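Oxidoreductase from Methanosarcina mazei binds flavin-adenine dinucleotide and probably acts as an oxidoreductase of the flavin-containing amine oxidoreductase family. Local coordinates of one contact, PDB 3KA7 (chain A, 1.80 Å), residues His55-Gly60 and Ile407-Val412, beside the matching contact of the related uncharacterized protein PF1083 from Pyrococcus furiosus, PDB 3NRN (chain B, 2.10 Å), residues His55-Gly60 and Ile387-Ile392. Both blocks share one frame: the second was fitted to the first on N, CA, C and O of the twelve residues, RMSD 0.33 Å. Numbering follows each deposited sequence.

Structure 1 (3KA7); sequences HMLPNG and IEVEGV. With FAD (flavin-adenine dinucleotide), chain C.
Glu410 meets Asn59 where the loop between strand 47-50 and helix 64-71 packs on the N-terminal part of helix 408-421 and lines the FAD pocket with Met56, Pro58, Glu408 and Val409. From CB, 3.7 Å from Asn59 OD1, the Glu410 chain bends (chi2 -65°); CG lies 3.2 Å from Asn59 OD1, and OE2 accepts Asn59 N at 2.8 Å, on its anti side and 34° out of the carboxylate plane. Leu57 CB lies 3.8 Å from OE2. OE1 accepts Leu65 N, while water 2 sits between OE2 and Gly60 O. Asn59 ND2 donates to Gly186 O; OD1 reaches Ile407 N through water 1. Among apolar groups, Leu57 CD2 touches Val409 CG2 (3.8 Å), Pro58 CD touches the same methyl (3.9 Å), and Pro58 CB meets Ile407 CG2 (3.7 Å). Glu408 CB touches Pro58 CG; OE1 lies 3.2 Å from FAD C1'. FAD N3 donates weakly to Met56 O.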
loop_
_atom_site.group_PDB
_atom_site.type_symbol
_atom_site.label_atom_id
_atom_site.label_comp_id
_atom_site.label_asym_id
_atom_site.label_seq_id
_atom_site.Cartn_x
_atom_site.Cartn_y
_atom_site.Cartn_z
ATOM N N HIS A 55 -0.868 7.049 -6.266
ATOM C CA HIS A 55 -1.764 7.061 -7.447
ATOM C C HIS A 55 -1.591 5.828 -8.338
ATOM O O HIS A 55 -1.688 5.912 -9.573
ATOM C CB HIS A 55 -1.532 8.328 -8.272
ATOM C CG HIS A 55 -2.027 9.580 -7.609
ATOM N ND1 HIS A 55 -1.333 10.773 -7.650
ATOM C CD2 HIS A 55 -3.146 9.820 -6.888
ATOM C CE1 HIS A 55 -2.012 11.695 -6.986
ATOM N NE2 HIS A 55 -3.112 11.141 -6.513
HETATM N N MSE A 56 -1.346 4.679 -7.714
HETATM C CA MSE A 56 -1.004 3.482 -8.465
HETATM C C MSE A 56 -1.551 2.237 -7.777
HETATM O O MSE A 56 -1.542 2.157 -6.540
HETATM C CB MSE A 56 0.525 3.411 -8.610
HETATM C CG MSE A 56 1.046 2.296 -9.484
HETATM SE SE MSE A 56 2.955 2.474 -9.747
HETATM C CE MSE A 56 2.872 3.468 -11.434
ATOM N N LEU A 57 -2.056 1.291 -8.573
ATOM C CA LEU A 57 -2.492 -0.021 -8.086
ATOM C C LEU A 57 -1.411 -1.059 -8.397
ATOM O O LEU A 57 -0.933 -1.139 -9.535
ATOM C CB LEU A 57 -3.798 -0.456 -8.761
ATOM C CG LEU A 57 -5.032 0.439 -8.584
ATOM C CD1 LEU A 57 -6.272 -0.207 -9.214
ATOM C CD2 LEU A 57 -5.280 0.749 -7.131
ATOM N N PRO A 58 -1.019 -1.853 -7.392
ATOM C CA PRO A 58 0.055 -2.830 -7.576
ATOM C C PRO A 58 -0.210 -3.826 -8.716
ATOM O O PRO A 58 0.730 -4.223 -9.431
ATOM C CB PRO A 58 0.100 -3.546 -6.223
ATOM C CG PRO A 58 -0.328 -2.492 -5.258
ATOM C CD PRO A 58 -1.443 -1.763 -5.981
ATOM N N ASN A 59 -1.464 -4.234 -8.886
ATOM C CA ASN A 59 -1.805 -5.160 -9.967
ATOM C C ASN A 59 -2.675 -4.523 -11.051
ATOM O O ASN A 59 -3.325 -5.227 -11.837
ATOM C CB ASN A 59 -2.476 -6.424 -9.422
ATOM C CG ASN A 59 -1.562 -7.254 -8.537
ATOM O OD1 ASN A 59 -1.829 -7.422 -7.351
ATOM N ND2 ASN A 59 -0.501 -7.818 -9.118
ATOM N N GLY A 60 -2.701 -3.193 -11.075
ATOM C CA GLY A 60 -3.330 -2.444 -12.167
ATOM C C GLY A 60 -4.770 -2.846 -12.408
ATOM O O GLY A 60 -5.537 -3.017 -11.458
ATOM N N ILE A 407 -0.024 -7.094 -2.432
ATOM C CA ILE A 407 0.762 -5.881 -2.197
ATOM C C ILE A 407 -0.209 -4.744 -1.867
ATOM O O ILE A 407 -1.146 -4.498 -2.632
ATOM C CB ILE A 407 1.546 -5.481 -3.467
ATOM C CG1 ILE A 407 2.590 -6.535 -3.834
ATOM C CG2 ILE A 407 2.232 -4.140 -3.287
ATOM C CD1 ILE A 407 3.363 -6.202 -5.125
ATOM N N GLU A 408 -0.013 -4.080 -0.728
ATOM C CA GLU A 408 -0.700 -2.811 -0.450
ATOM C C GLU A 408 -2.222 -2.892 -0.634
ATOM O O GLU A 408 -2.863 -3.740 -0.022
ATOM C CB GLU A 408 -0.101 -1.684 -1.302
ATOM C CG GLU A 408 1.430 -1.510 -1.183
ATOM C CD GLU A 408 1.876 -0.943 0.160
ATOM O OE1 GLU A 408 1.020 -0.470 0.945
ATOM O OE2 GLU A 408 3.098 -0.955 0.429
ATOM N N VAL A 409 -2.809 -2.041 -1.477
ATOM C CA VAL A 409 -4.287 -2.071 -1.600
ATOM C C VAL A 409 -4.880 -3.356 -2.190
ATOM O O VAL A 409 -6.060 -3.636 -1.998
ATOM C CB VAL A 409 -4.891 -0.820 -2.289
ATOM C CG1 VAL A 409 -4.481 0.447 -1.527
ATOM C CG2 VAL A 409 -4.485 -0.741 -3.755
ATOM N N GLU A 410 -4.070 -4.141 -2.892
ATOM C CA GLU A 410 -4.539 -5.446 -3.352
ATOM C C GLU A 410 -4.786 -6.329 -2.119
ATOM O O GLU A 410 -5.792 -7.046 -2.029
ATOM C CB GLU A 410 -3.531 -6.089 -4.316
ATOM C CG GLU A 410 -3.069 -5.194 -5.469
ATOM C CD GLU A 410 -4.167 -4.817 -6.460
ATOM O OE1 GLU A 410 -5.324 -5.282 -6.311
ATOM O OE2 GLU A 410 -3.858 -4.051 -7.401
ATOM N N GLY A 411 -3.880 -6.244 -1.147
ATOM C CA GLY A 411 -4.092 -6.918 0.126
ATOM C C GLY A 411 -5.295 -6.379 0.869
ATOM O O GLY A 411 -6.033 -7.131 1.491
ATOM N N VAL A 412 -5.497 -5.062 0.830
ATOM C CA VAL A 412 -6.667 -4.486 1.475
ATOM C C VAL A 412 -7.927 -5.080 0.853
ATOM O O VAL A 412 -8.835 -5.516 1.561
ATOM C CB VAL A 412 -6.703 -2.952 1.332
ATOM C CG1 VAL A 412 -8.060 -2.407 1.805
ATOM C CG2 VAL A 412 -5.564 -2.330 2.118
HETATM P PA FAD C . -7.096 4.243 5.969
HETATM O O1A FAD C . -6.203 3.956 7.148
HETATM O O2A FAD C . -6.468 4.979 4.809
HETATM O O5B FAD C . -8.378 5.070 6.470
HETATM C C5B FAD C . -8.793 4.978 7.827
HETATM C C4B FAD C . -9.846 6.081 7.975
HETATM O O4B FAD C . -10.437 6.060 9.259
HETATM C C3B FAD C . -9.217 7.464 7.783
HETATM O O3B FAD C . -9.901 8.181 6.768
HETATM C C2B FAD C . -9.381 8.131 9.151
HETATM O O2B FAD C . -9.576 9.530 9.068
HETATM C C1B FAD C . -10.586 7.398 9.728
HETATM N N9A FAD C . -10.639 7.343 11.195
HETATM C C8A FAD C . -9.628 7.099 12.102
HETATM N N7A FAD C . -10.175 7.083 13.351
HETATM C C5A FAD C . -11.511 7.313 13.226
HETATM C C6A FAD C . -12.537 7.428 14.151
HETATM N N6A FAD C . -12.310 7.179 15.437
HETATM N N1A FAD C . -13.820 7.674 13.704
HETATM C C2A FAD C . -14.091 7.820 12.359
HETATM N N3A FAD C . -13.069 7.712 11.439
HETATM C C4A FAD C . -11.808 7.469 11.883
HETATM N N1 FAD C . -0.930 1.462 -1.722
HETATM C C2 FAD C . -1.014 1.049 -3.041
HETATM O O2 FAD C . -1.779 0.126 -3.350
HETATM N N3 FAD C . -0.215 1.661 -3.995
HETATM C C4 FAD C . 0.661 2.673 -3.643
HETATM O O4 FAD C . 1.373 3.220 -4.486
HETATM C C4X FAD C . 0.750 3.083 -2.321
HETATM N N5 FAD C . 1.641 4.084 -1.959
HETATM C C5X FAD C . 1.706 4.491 -0.637
HETATM C C6 FAD C . 2.584 5.507 -0.259
HETATM C C7 FAD C . 2.637 5.933 1.063
HETATM C C7M FAD C . 3.599 7.031 1.443
HETATM C C8 FAD C . 1.811 5.329 2.002
HETATM C C8M FAD C . 1.844 5.754 3.442
HETATM C C9 FAD C . 0.940 4.307 1.632
HETATM C C9A FAD C . 0.881 3.890 0.306
HETATM N N10 FAD C . 0.013 2.871 -0.065
HETATM C C10 FAD C . -0.059 2.472 -1.371
HETATM C "C1'" FAD C . -0.813 2.144 0.944
HETATM C "C2'" FAD C . -2.238 2.711 0.917
HETATM O "O2'" FAD C . -2.182 4.135 0.906
HETATM C "C3'" FAD C . -2.994 2.211 2.144
HETATM O "O3'" FAD C . -2.777 0.813 2.291
HETATM C "C4'" FAD C . -4.503 2.443 2.126
HETATM O "O4'" FAD C . -4.834 3.770 1.770
HETATM C "C5'" FAD C . -5.001 2.192 3.545
HETATM O "O5'" FAD C . -6.403 2.102 3.486
HETATM P P FAD C . -7.225 1.595 4.746
HETATM O O1P FAD C . -8.412 0.798 4.263
HETATM O O2P FAD C . -6.346 0.884 5.756
HETATM O O3P FAD C . -7.833 2.908 5.451
HETATM O O HOH W 1 -0.275 -8.147 -5.005
HETATM O O HOH W 2 -6.130 -4.225 -9.074
#

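Structure 2 (3NRN); sequences HMIPHG and IEVDGI.
Asp390 meets His59 through one short carboxylate arm. Its CB lies 3.9 Å from His59 CD2, at the edge of the imidazole and in its plane; CG is 3.8 Å from His59 CD2, and OD2 accepts His59 N at 2.8 Å, nearly along the C-O axis, with the N-H...O angle 144°. Ile57 CG2 lies 3.1 Å from OD2. OD1 accepts Leu65 N, and water 5 donates to both OD1 and Gly60 O. His59 ND1 is hydrogen-bonded to Gly179 O; NE2 reaches Ile387 N through water 4. Among apolar groups, Ile57 CG2 touches Val389 CG2 (4.3 Å), Pro58 CD touches the same methyl (3.4 Å), and Pro58 CB meets Ile387 CG2 (3.8 Å). Glu388 CB touches Pro58 CG; with CG anti to the backbone N (chi1 -162°), the chain extends to OE1. Water 3 donates to OE1 and to Met56 O.

Structure 1 against structure 2
The comparable CA atoms coincide within the error, and Val409(A) and Val389(B) hold their place. The central link is kept too: Asn59(A) N to Glu410(A) OE2 and His59(B) N to Asp390(B) OD2 both measure 2.8 Å, and water 2 and water 5 coincide.

At Glu410(A) / Asp390(B) the shorter acid is turned, chi1 -51° against -89°, consistent with keeping the link. OE1 of Glu410(A) and OD1 of Asp390(B) end 0.3 Å apart, whereas OD2 of Asp390(B) falls 1.0 Å apart from CD of Glu410(A). CG2 of Ile57(B) has no counterpart in Leu57(A), and its place is 2.4 Å apart from Glu410(A) OE2, too near for both, so the branched residue and the shorter acid may go together. CG of Leu57(A) and CG1 of Ile57(B) nearly coincide.

ND2 of Asn59(A) and ND1 of His59(B) lie 0.4 Å apart after superposition. A carbon, CD2 of His59(B), takes the place of the acceptor OD1 of Asn59(A), 0.5 Å apart. The ring adds CE1 and NE2; the place of NE2 is 1.9 Å apart from water 1, so the imidazole extends into the place of that water.

Glu408(A) / Glu388(B) is turned, chi1 -54° against -162° and chi2 -71° against -152°, with CD atoms 3.3 Å apart. OE1 of Glu388(B) stands 0.9 Å apart from the place of FAD C2, a position incompatible with the flavin of structure 1; structure 2 has AMP bound in the cofactor site instead.

Met56(A) and Met56(B) differ at chi3, -94° against 58°, leaving CE 3.7 Å apart. Ile407(A) and Ile387(B) shift within one rotamer, CD1 1.7 Å apart. CG1 of Val412(A) with CG2 of Ile392(B), and CG2 of Val412(A) with CG1 of Ile392(B), lie 0.2 Å apart; Ile392(B) adds CD1.

Structure 2 (3NRN)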
loop_
_atom_site.group_PDB
_atom_site.type_symbol
_atom_site.label_atom_id
_atom_site.label_comp_id
_atom_site.label_asym_id
_atom_site.label_seq_id
_atom_site.Cartn_x
_atom_site.Cartn_y
_atom_site.Cartn_z
ATOM N N HIS B 55 -0.972 6.871 -6.306
ATOM C CA HIS B 55 -1.951 6.967 -7.395
ATOM C C HIS B 55 -1.807 5.766 -8.307
ATOM O O HIS B 55 -2.039 5.849 -9.516
ATOM C CB HIS B 55 -1.701 8.253 -8.186
ATOM C CG HIS B 55 -1.934 9.498 -7.389
ATOM N ND1 HIS B 55 -1.183 10.642 -7.551
ATOM C CD2 HIS B 55 -2.834 9.774 -6.415
ATOM C CE1 HIS B 55 -1.607 11.567 -6.710
ATOM N NE2 HIS B 55 -2.608 11.066 -6.010
HETATM N N MSE B 56 -1.430 4.643 -7.706
HETATM C CA MSE B 56 -1.174 3.410 -8.433
HETATM C C MSE B 56 -1.698 2.193 -7.667
HETATM O O MSE B 56 -1.795 2.210 -6.443
HETATM C CB MSE B 56 0.345 3.300 -8.641
HETATM C CG MSE B 56 0.877 2.089 -9.405
HETATM SE SE MSE B 56 2.709 2.190 -9.610
HETATM C CE MSE B 56 3.209 2.293 -7.928
ATOM N N ILE B 57 -2.042 1.147 -8.403
ATOM C CA ILE B 57 -2.529 -0.092 -7.819
ATOM C C ILE B 57 -1.464 -1.129 -8.184
ATOM O O ILE B 57 -1.057 -1.213 -9.335
ATOM C CB ILE B 57 -3.913 -0.456 -8.412
ATOM C CG1 ILE B 57 -4.911 0.657 -8.067
ATOM C CG2 ILE B 57 -4.388 -1.808 -7.883
ATOM C CD1 ILE B 57 -6.292 0.493 -8.694
ATOM N N PRO B 58 -0.994 -1.924 -7.204
ATOM C CA PRO B 58 0.039 -2.941 -7.443
ATOM C C PRO B 58 -0.152 -3.868 -8.647
ATOM O O PRO B 58 0.812 -4.196 -9.344
ATOM C CB PRO B 58 0.086 -3.707 -6.120
ATOM C CG PRO B 58 -0.291 -2.658 -5.115
ATOM C CD PRO B 58 -1.453 -1.972 -5.808
ATOM N N HIS B 59 -1.381 -4.295 -8.898
ATOM C CA HIS B 59 -1.630 -5.192 -10.021
ATOM C C HIS B 59 -2.546 -4.565 -11.063
ATOM O O HIS B 59 -3.191 -5.266 -11.839
ATOM C CB HIS B 59 -2.206 -6.514 -9.502
ATOM C CG HIS B 59 -1.279 -7.244 -8.580
ATOM N ND1 HIS B 59 -0.115 -7.839 -9.017
ATOM C CD2 HIS B 59 -1.310 -7.418 -7.236
ATOM C CE1 HIS B 59 0.532 -8.347 -7.981
ATOM N NE2 HIS B 59 -0.172 -8.104 -6.890
ATOM N N GLY B 60 -2.599 -3.237 -11.064
ATOM C CA GLY B 60 -3.412 -2.512 -12.023
ATOM C C GLY B 60 -4.865 -2.921 -12.192
ATOM O O GLY B 60 -5.634 -3.015 -11.230
ATOM N N ILE B 387 -0.412 -7.592 -1.870
ATOM C CA ILE B 387 0.417 -6.393 -1.833
ATOM C C ILE B 387 -0.370 -5.085 -1.714
ATOM O O ILE B 387 -1.293 -4.822 -2.488
ATOM C CB ILE B 387 1.325 -6.333 -3.094
ATOM C CG1 ILE B 387 2.286 -7.527 -3.083
ATOM C CG2 ILE B 387 2.081 -5.020 -3.145
ATOM C CD1 ILE B 387 3.064 -7.711 -4.369
ATOM N N GLU B 388 0.010 -4.278 -0.729
ATOM C CA GLU B 388 -0.606 -2.978 -0.465
ATOM C C GLU B 388 -2.132 -2.910 -0.649
ATOM O O GLU B 388 -2.852 -3.695 -0.045
ATOM C CB GLU B 388 0.069 -1.901 -1.319
ATOM C CG GLU B 388 -0.194 -0.495 -0.820
ATOM C CD GLU B 388 -0.138 0.526 -1.928
ATOM O OE1 GLU B 388 -0.677 0.228 -3.014
ATOM O OE2 GLU B 388 0.421 1.623 -1.709
ATOM N N VAL B 389 -2.624 -1.990 -1.485
ATOM C CA VAL B 389 -4.071 -1.846 -1.661
ATOM C C VAL B 389 -4.763 -3.055 -2.279
ATOM O O VAL B 389 -5.937 -3.300 -2.011
ATOM C CB VAL B 389 -4.451 -0.550 -2.442
ATOM C CG1 VAL B 389 -4.061 0.663 -1.618
ATOM C CG2 VAL B 389 -3.774 -0.506 -3.803
ATOM N N ASP B 390 -4.059 -3.814 -3.110
ATOM C CA ASP B 390 -4.678 -5.014 -3.649
ATOM C C ASP B 390 -4.811 -5.948 -2.441
ATOM O O ASP B 390 -5.770 -6.710 -2.330
ATOM C CB ASP B 390 -3.813 -5.642 -4.750
ATOM C CG ASP B 390 -4.136 -5.082 -6.138
ATOM O OD1 ASP B 390 -5.295 -5.218 -6.588
ATOM O OD2 ASP B 390 -3.236 -4.510 -6.776
ATOM N N GLY B 391 -3.842 -5.863 -1.529
ATOM C CA GLY B 391 -3.881 -6.673 -0.322
ATOM C C GLY B 391 -5.065 -6.254 0.535
ATOM O O GLY B 391 -5.729 -7.086 1.165
ATOM N N ILE B 392 -5.337 -4.955 0.566
ATOM C CA ILE B 392 -6.461 -4.444 1.334
ATOM C C ILE B 392 -7.761 -5.008 0.758
ATOM O O ILE B 392 -8.618 -5.493 1.499
ATOM C CB ILE B 392 -6.498 -2.900 1.296
ATOM C CG1 ILE B 392 -5.337 -2.343 2.128
ATOM C CG2 ILE B 392 -7.848 -2.387 1.808
ATOM C CD1 ILE B 392 -5.266 -0.827 2.162
HETATM O O HOH W 3 0.104 0.913 -5.304
HETATM O O HOH W 4 -0.822 -8.922 -4.017
HETATM O O HOH W 5 -6.054 -4.532 -8.932
#